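Local structure of pseudouridine synthase (Pyrococcus abyssi, 2AUS) at residues T213-L217 / H218-D222; K37-I40 / E41-I44. The protein probably isomerises uridine to pseudouridine in RNA, as the Cbf5-type, TruB-family catalytic subunit of an archaeal pseudouridylation complex. All coordinates share one frame; numbering follows the deposited sequence.

Contact 1. Residues T213-L217 / H218-D222; sequences TLVTL and HDLVD
The carboxylate of Asp219 folds back on Thr216, whose backbone N gives Asp219 OD2 a nearly straight hydrogen bond of 3.0 Å, from above the carboxylate plane and 40° out of it. Asp219 OD1 faces the other protein of the assembly, where a basic side chain stands at long, weak ion-pair distance. The His218 ring meets an aromatic side chain of that same partner, their planes about 55° apart. Thr216 answers Asp219 in kind: with chi1 at 65°, OG1 is tucked between the backbone N and the carbonyl carbon and accepts from Asp219 N at 3.2 Å. Each residue thus bonds its side chain to the other's backbone N-H, a capping box with Thr216 as N-cap of helix 217-228. The first turn is closed by Leu220 N giving to Thr216 O (3.0 Å) and Val221 N giving to Leu217 O (3.0 Å). An alanine in place of Asp219 is likely to leave Thr216 N without its acceptor and the chain just ahead of the helix less firmly fixed. Beyond the box, Val215 CG2 reaches Leu220 CD2 at 4.2 Å, the two side chains crossing at about a right angle. Val215 hydrogen-bonds through its backbone to Asn50 and Asp52 of strand 47-53, and Val215 and Leu220 both pack on Ile49 of that strand and on Ala239 of helix 234-239. Leu217 packs on helix 59-69, against Trp65, Ile66 and Ile69.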
ATOM      1  N   THR A 213      20.843 -13.237   9.050  1.00 49.46           N
ATOM      2  CA  THR A 213      20.936 -11.777   9.110  1.00 47.42           C
ATOM      3  C   THR A 213      19.900 -11.031   8.279  1.00 45.61           C
ATOM      4  O   THR A 213      19.788  -9.808   8.387  1.00 44.20           O
ATOM      5  CB  THR A 213      22.329 -11.273   8.693  1.00 48.16           C
ATOM      6  OG1 THR A 213      22.507 -11.459   7.284  1.00 48.40           O
ATOM      7  CG2 THR A 213      23.415 -12.030   9.450  1.00 47.44           C
ATOM      8  N   LEU A 214      19.148 -11.749   7.451  1.00 44.00           N
ATOM      9  CA  LEU A 214      18.131 -11.102   6.629  1.00 42.21           C
ATOM     10  C   LEU A 214      16.969 -10.712   7.525  1.00 41.96           C
ATOM     11  O   LEU A 214      16.365 -11.569   8.166  1.00 42.26           O
ATOM     12  CB  LEU A 214      17.629 -12.046   5.535  1.00 42.85           C
ATOM     13  CG  LEU A 214      16.600 -11.428   4.579  1.00 43.75           C
ATOM     14  CD1 LEU A 214      17.280 -10.372   3.711  1.00 40.87           C
ATOM     15  CD2 LEU A 214      15.973 -12.513   3.705  1.00 43.30           C
ATOM     16  N   VAL A 215      16.658  -9.420   7.580  1.00 40.23           N
ATOM     17  CA  VAL A 215      15.562  -8.946   8.414  1.00 38.61           C
ATOM     18  C   VAL A 215      14.546  -8.116   7.636  1.00 39.86           C
ATOM     19  O   VAL A 215      14.844  -7.598   6.558  1.00 40.24           O
ATOM     20  CB  VAL A 215      16.096  -8.104   9.603  1.00 38.97           C
ATOM     21  CG1 VAL A 215      16.956  -8.986  10.507  1.00 35.78           C
ATOM     22  CG2 VAL A 215      16.905  -6.912   9.089  1.00 38.27           C
ATOM     23  N   THR A 216      13.342  -7.996   8.190  1.00 39.54           N
ATOM     24  CA  THR A 216      12.278  -7.232   7.554  1.00 40.45           C
ATOM     25  C   THR A 216      12.048  -5.930   8.304  1.00 41.21           C
ATOM     26  O   THR A 216      12.515  -5.756   9.430  1.00 41.06           O
ATOM     27  CB  THR A 216      10.934  -8.001   7.554  1.00 40.40           C
ATOM     28  OG1 THR A 216      10.497  -8.178   8.906  1.00 40.60           O
ATOM     29  CG2 THR A 216      11.081  -9.364   6.885  1.00 36.21           C
ATOM     30  N   LEU A 217      11.307  -5.026   7.674  1.00 41.64           N
ATOM     31  CA  LEU A 217      10.992  -3.734   8.264  1.00 45.03           C
ATOM     32  C   LEU A 217      10.249  -3.904   9.589  1.00 45.57           C
ATOM     33  O   LEU A 217      10.453  -3.138  10.532  1.00 46.09           O
ATOM     34  CB  LEU A 217      10.153  -2.922   7.277  1.00 44.01           C
ATOM     35  CG  LEU A 217      10.931  -2.528   6.018  1.00 45.91           C
ATOM     36  CD1 LEU A 217       9.979  -2.116   4.899  1.00 44.56           C
ATOM     37  CD2 LEU A 217      11.882  -1.392   6.368  1.00 45.46           C
ATOM     38  N   HIS A 218       9.386  -4.909   9.659  1.00 46.12           N
ATOM     39  CA  HIS A 218       8.638  -5.161  10.883  1.00 47.42           C
ATOM     40  C   HIS A 218       9.585  -5.659  11.953  1.00 46.79           C
ATOM     41  O   HIS A 218       9.433  -5.323  13.127  1.00 47.69           O
ATOM     42  CB  HIS A 218       7.523  -6.178  10.632  1.00 48.78           C
ATOM     43  CG  HIS A 218       6.318  -5.587   9.971  1.00 53.40           C
ATOM     44  ND1 HIS A 218       5.324  -6.356   9.404  1.00 55.51           N
ATOM     45  CD2 HIS A 218       5.937  -4.298   9.807  1.00 53.73           C
ATOM     46  CE1 HIS A 218       4.385  -5.564   8.919  1.00 57.07           C
ATOM     47  NE2 HIS A 218       4.732  -4.311   9.151  1.00 54.69           N
ATOM     48  N   ASP A 219      10.565  -6.463  11.552  1.00 45.86           N
ATOM     49  CA  ASP A 219      11.544  -6.948  12.508  1.00 44.01           C
ATOM     50  C   ASP A 219      12.242  -5.747  13.119  1.00 42.45           C
ATOM     51  O   ASP A 219      12.382  -5.661  14.333  1.00 40.53           O
ATOM     52  CB  ASP A 219      12.596  -7.831  11.842  1.00 46.99           C
ATOM     53  CG  ASP A 219      12.053  -9.171  11.421  1.00 48.87           C
ATOM     54  OD1 ASP A 219      11.044  -9.611  12.015  1.00 48.92           O
ATOM     55  OD2 ASP A 219      12.653  -9.789  10.511  1.00 48.40           O
ATOM     56  N   LEU A 220      12.674  -4.818  12.266  1.00 41.22           N
ATOM     57  CA  LEU A 220      13.371  -3.622  12.724  1.00 41.70           C
ATOM     58  C   LEU A 220      12.529  -2.789  13.677  1.00 40.64           C
ATOM     59  O   LEU A 220      13.038  -2.284  14.681  1.00 41.35           O
ATOM     60  CB  LEU A 220      13.795  -2.753  11.536  1.00 43.13           C
ATOM     61  CG  LEU A 220      14.923  -3.303  10.665  1.00 43.98           C
ATOM     62  CD1 LEU A 220      15.270  -2.283   9.585  1.00 43.66           C
ATOM     63  CD2 LEU A 220      16.141  -3.593  11.538  1.00 41.78           C
ATOM     64  N   VAL A 221      11.252  -2.628  13.354  1.00 39.33           N
ATOM     65  CA  VAL A 221      10.361  -1.855  14.209  1.00 40.47           C
ATOM     66  C   VAL A 221      10.287  -2.510  15.583  1.00 40.41           C
ATOM     67  O   VAL A 221      10.456  -1.847  16.602  1.00 41.78           O
ATOM     68  CB  VAL A 221       8.941  -1.770  13.620  1.00 40.86           C
ATOM     69  CG1 VAL A 221       7.980  -1.174  14.653  1.00 43.10           C
ATOM     70  CG2 VAL A 221       8.957  -0.918  12.348  1.00 41.57           C
ATOM     71  N   ASP A 222      10.070  -3.819  15.608  1.00 40.31           N
ATOM     72  CA  ASP A 222       9.957  -4.525  16.877  1.00 41.04           C
ATOM     73  C   ASP A 222      11.244  -4.579  17.690  1.00 41.29           C
ATOM     74  O   ASP A 222      11.216  -4.420  18.912  1.00 43.93           O
ATOM     75  CB  ASP A 222       9.431  -5.940  16.641  1.00 40.60           C
ATOM     76  CG  ASP A 222       8.073  -5.944  15.965  1.00 43.62           C
ATOM     77  OD1 ASP A 222       7.431  -4.870  15.910  1.00 43.82           O
ATOM     78  OD2 ASP A 222       7.642  -7.018  15.494  1.00 44.37           O
TER

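Contact 2. Residues K37-I40 / E41-I44; sequences KRPI and ELHI
Pro39 and Ile40 start a helix: Pro39 O accepts from His43 N at 2.9 Å and Ile40 O from Ile44 N at 3.0 Å. Pro39 stands at the N-cap position. Its ring and the side chain of Leu42 run side by side and point the same way, with Pro39 CD 4.0 Å from Leu42 CD1; Phe33 touches both residues. One residue further along, Ile40 CD1 comes within 4.2 Å of His43 CD2, and the same methyl also rests near Ile44 CG1. His43 swings its ring away from its own backbone N (chi1 179°), which brings ND1 round to the side of Arg38. There a water joins the two residues, taking a hydrogen bond from Arg38 N at 3.0 Å and meeting His43 ND1 at 2.7 Å. A second water lies at the edge of the Arg38 guanidinium, in its plane; it accepts from Arg38 NH2 at 2.9 Å and donates to His43 O at 3.0 Å. Arg38 NH2 also forms a salt bridge with Glu244. The other ring nitrogen, His43 NE2, hydrogen-bonds to the carbonyl oxygens of Ile240 and Arg237. The buried ring is therefore held through both nitrogens, by water at one and by main chain at the other, which would fix its rotation. Each water ties a side chain of one residue to the backbone of the other, the first the imidazole to Arg38 N and the second the guanidinium to His43 O, while the Glu244 carboxylate probably offsets the guanidinium charge.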
ATOM      1  N   LYS A  37      32.120  -5.935  18.429  1.00 47.80           N
ATOM      2  CA  LYS A  37      32.045  -5.640  19.854  1.00 48.47           C
ATOM      3  C   LYS A  37      31.920  -4.152  20.097  1.00 47.68           C
ATOM      4  O   LYS A  37      32.472  -3.626  21.059  1.00 48.01           O
ATOM      5  CB  LYS A  37      33.293  -6.168  20.575  1.00 51.39           C
ATOM      6  CG  LYS A  37      33.366  -7.680  20.659  1.00 55.24           C
ATOM      7  CD  LYS A  37      32.279  -8.226  21.577  1.00 60.61           C
ATOM      8  CE  LYS A  37      32.280  -9.752  21.589  1.00 63.15           C
ATOM      9  NZ  LYS A  37      33.627 -10.285  21.947  1.00 64.82           N
ATOM     10  N   ARG A  38      31.189  -3.470  19.228  1.00 46.51           N
ATOM     11  CA  ARG A  38      31.019  -2.038  19.376  1.00 45.37           C
ATOM     12  C   ARG A  38      29.781  -1.687  20.192  1.00 44.53           C
ATOM     13  O   ARG A  38      28.744  -2.330  20.063  1.00 44.85           O
ATOM     14  CB  ARG A  38      30.961  -1.374  17.993  1.00 44.44           C
ATOM     15  CG  ARG A  38      32.296  -1.469  17.247  1.00 45.79           C
ATOM     16  CD  ARG A  38      32.434  -0.463  16.098  1.00 43.63           C
ATOM     17  NE  ARG A  38      31.797  -0.949  14.888  1.00 43.81           N
ATOM     18  CZ  ARG A  38      32.428  -1.220  13.744  1.00 41.48           C
ATOM     19  NH1 ARG A  38      33.735  -1.049  13.622  1.00 39.13           N
ATOM     20  NH2 ARG A  38      31.737  -1.696  12.721  1.00 38.76           N
ATOM     21  N   PRO A  39      29.890  -0.677  21.073  1.00 44.26           N
ATOM     22  CA  PRO A  39      28.742  -0.262  21.895  1.00 43.89           C
ATOM     23  C   PRO A  39      27.569  -0.069  20.933  1.00 44.31           C
ATOM     24  O   PRO A  39      27.754   0.469  19.840  1.00 43.77           O
ATOM     25  CB  PRO A  39      29.217   1.051  22.510  1.00 44.56           C
ATOM     26  CG  PRO A  39      30.700   0.841  22.644  1.00 45.55           C
ATOM     27  CD  PRO A  39      31.070   0.167  21.338  1.00 43.37           C
ATOM     28  N   ILE A  40      26.373  -0.491  21.340  1.00 44.42           N
ATOM     29  CA  ILE A  40      25.199  -0.430  20.475  1.00 44.52           C
ATOM     30  C   ILE A  40      25.012   0.819  19.612  1.00 44.86           C
ATOM     31  O   ILE A  40      24.705   0.703  18.425  1.00 45.34           O
ATOM     32  CB  ILE A  40      23.891  -0.706  21.269  1.00 44.65           C
ATOM     33  CG1 ILE A  40      22.725  -0.879  20.285  1.00 42.91           C
ATOM     34  CG2 ILE A  40      23.609   0.421  22.246  1.00 43.86           C
ATOM     35  CD1 ILE A  40      22.966  -1.961  19.243  1.00 42.33           C
ATOM     36  N   GLU A  41      25.189   2.004  20.184  1.00 46.89           N
ATOM     37  CA  GLU A  41      25.048   3.234  19.403  1.00 48.25           C
ATOM     38  C   GLU A  41      26.068   3.269  18.267  1.00 46.26           C
ATOM     39  O   GLU A  41      25.725   3.561  17.124  1.00 46.63           O
ATOM     40  CB  GLU A  41      25.255   4.466  20.284  1.00 52.34           C
ATOM     41  CG  GLU A  41      24.133   4.765  21.245  1.00 59.45           C
ATOM     42  CD  GLU A  41      22.832   5.070  20.537  1.00 63.93           C
ATOM     43  OE1 GLU A  41      22.878   5.581  19.395  1.00 65.94           O
ATOM     44  OE2 GLU A  41      21.762   4.816  21.134  1.00 66.01           O
ATOM     45  N   LEU A  42      27.324   2.986  18.591  1.00 44.20           N
ATOM     46  CA  LEU A  42      28.381   2.982  17.586  1.00 44.65           C
ATOM     47  C   LEU A  42      28.114   1.920  16.536  1.00 42.68           C
ATOM     48  O   LEU A  42      28.350   2.134  15.351  1.00 43.85           O
ATOM     49  CB  LEU A  42      29.746   2.718  18.228  1.00 45.48           C
ATOM     50  CG  LEU A  42      30.498   3.929  18.770  1.00 50.53           C
ATOM     51  CD1 LEU A  42      31.871   3.479  19.280  1.00 51.87           C
ATOM     52  CD2 LEU A  42      30.663   4.970  17.658  1.00 50.83           C
ATOM     53  N   HIS A  43      27.627   0.770  16.989  1.00 41.19           N
ATOM     54  CA  HIS A  43      27.305  -0.346  16.109  1.00 40.78           C
ATOM     55  C   HIS A  43      26.322   0.114  15.031  1.00 41.05           C
ATOM     56  O   HIS A  43      26.458  -0.222  13.853  1.00 38.67           O
ATOM     57  CB  HIS A  43      26.679  -1.472  16.935  1.00 41.73           C
ATOM     58  CG  HIS A  43      26.291  -2.673  16.133  1.00 40.99           C
ATOM     59  ND1 HIS A  43      27.217  -3.501  15.537  1.00 43.66           N
ATOM     60  CD2 HIS A  43      25.076  -3.201  15.852  1.00 41.94           C
ATOM     61  CE1 HIS A  43      26.591  -4.491  14.926  1.00 41.81           C
ATOM     62  NE2 HIS A  43      25.292  -4.334  15.103  1.00 43.31           N
ATOM     63  N   ILE A  44      25.327   0.888  15.447  1.00 40.52           N
ATOM     64  CA  ILE A  44      24.326   1.392  14.520  1.00 40.82           C
ATOM     65  C   ILE A  44      24.922   2.487  13.634  1.00 40.50           C
ATOM     66  O   ILE A  44      24.646   2.543  12.439  1.00 39.75           O
ATOM     67  CB  ILE A  44      23.095   1.928  15.293  1.00 41.97           C
ATOM     68  CG1 ILE A  44      22.367   0.749  15.949  1.00 42.21           C
ATOM     69  CG2 ILE A  44      22.168   2.696  14.361  1.00 39.34           C
ATOM     70  CD1 ILE A  44      21.110   1.136  16.708  1.00 44.77           C
TER
HETATM   71  O   HOH W   1      29.502  -4.203  16.830  1.00 38.84           O
HETATM   72  O   HOH W   2      28.947  -1.864  13.450  1.00 43.60           O

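Along the chain contact 2 comes first, in the DKCLD range, and contact 1 follows in the range of the TruB C-terminal domain. Their centres are 18 Å apart and their nearest atoms about 9 Å, so they do not touch. Each opens a helix, 40-45 for contact 2 and 217-228 for contact 1. Strand 47-53 follows the first of these and pairs in parallel with strand 214-215, which leads into the second. Trp227, late in helix 217-228, packs against helix 40-45, and helix 234-239 touches both contacts. The N-terminal segment is thereby built into the same helix-and-sheet region, while contact 1 alone meets the partner protein.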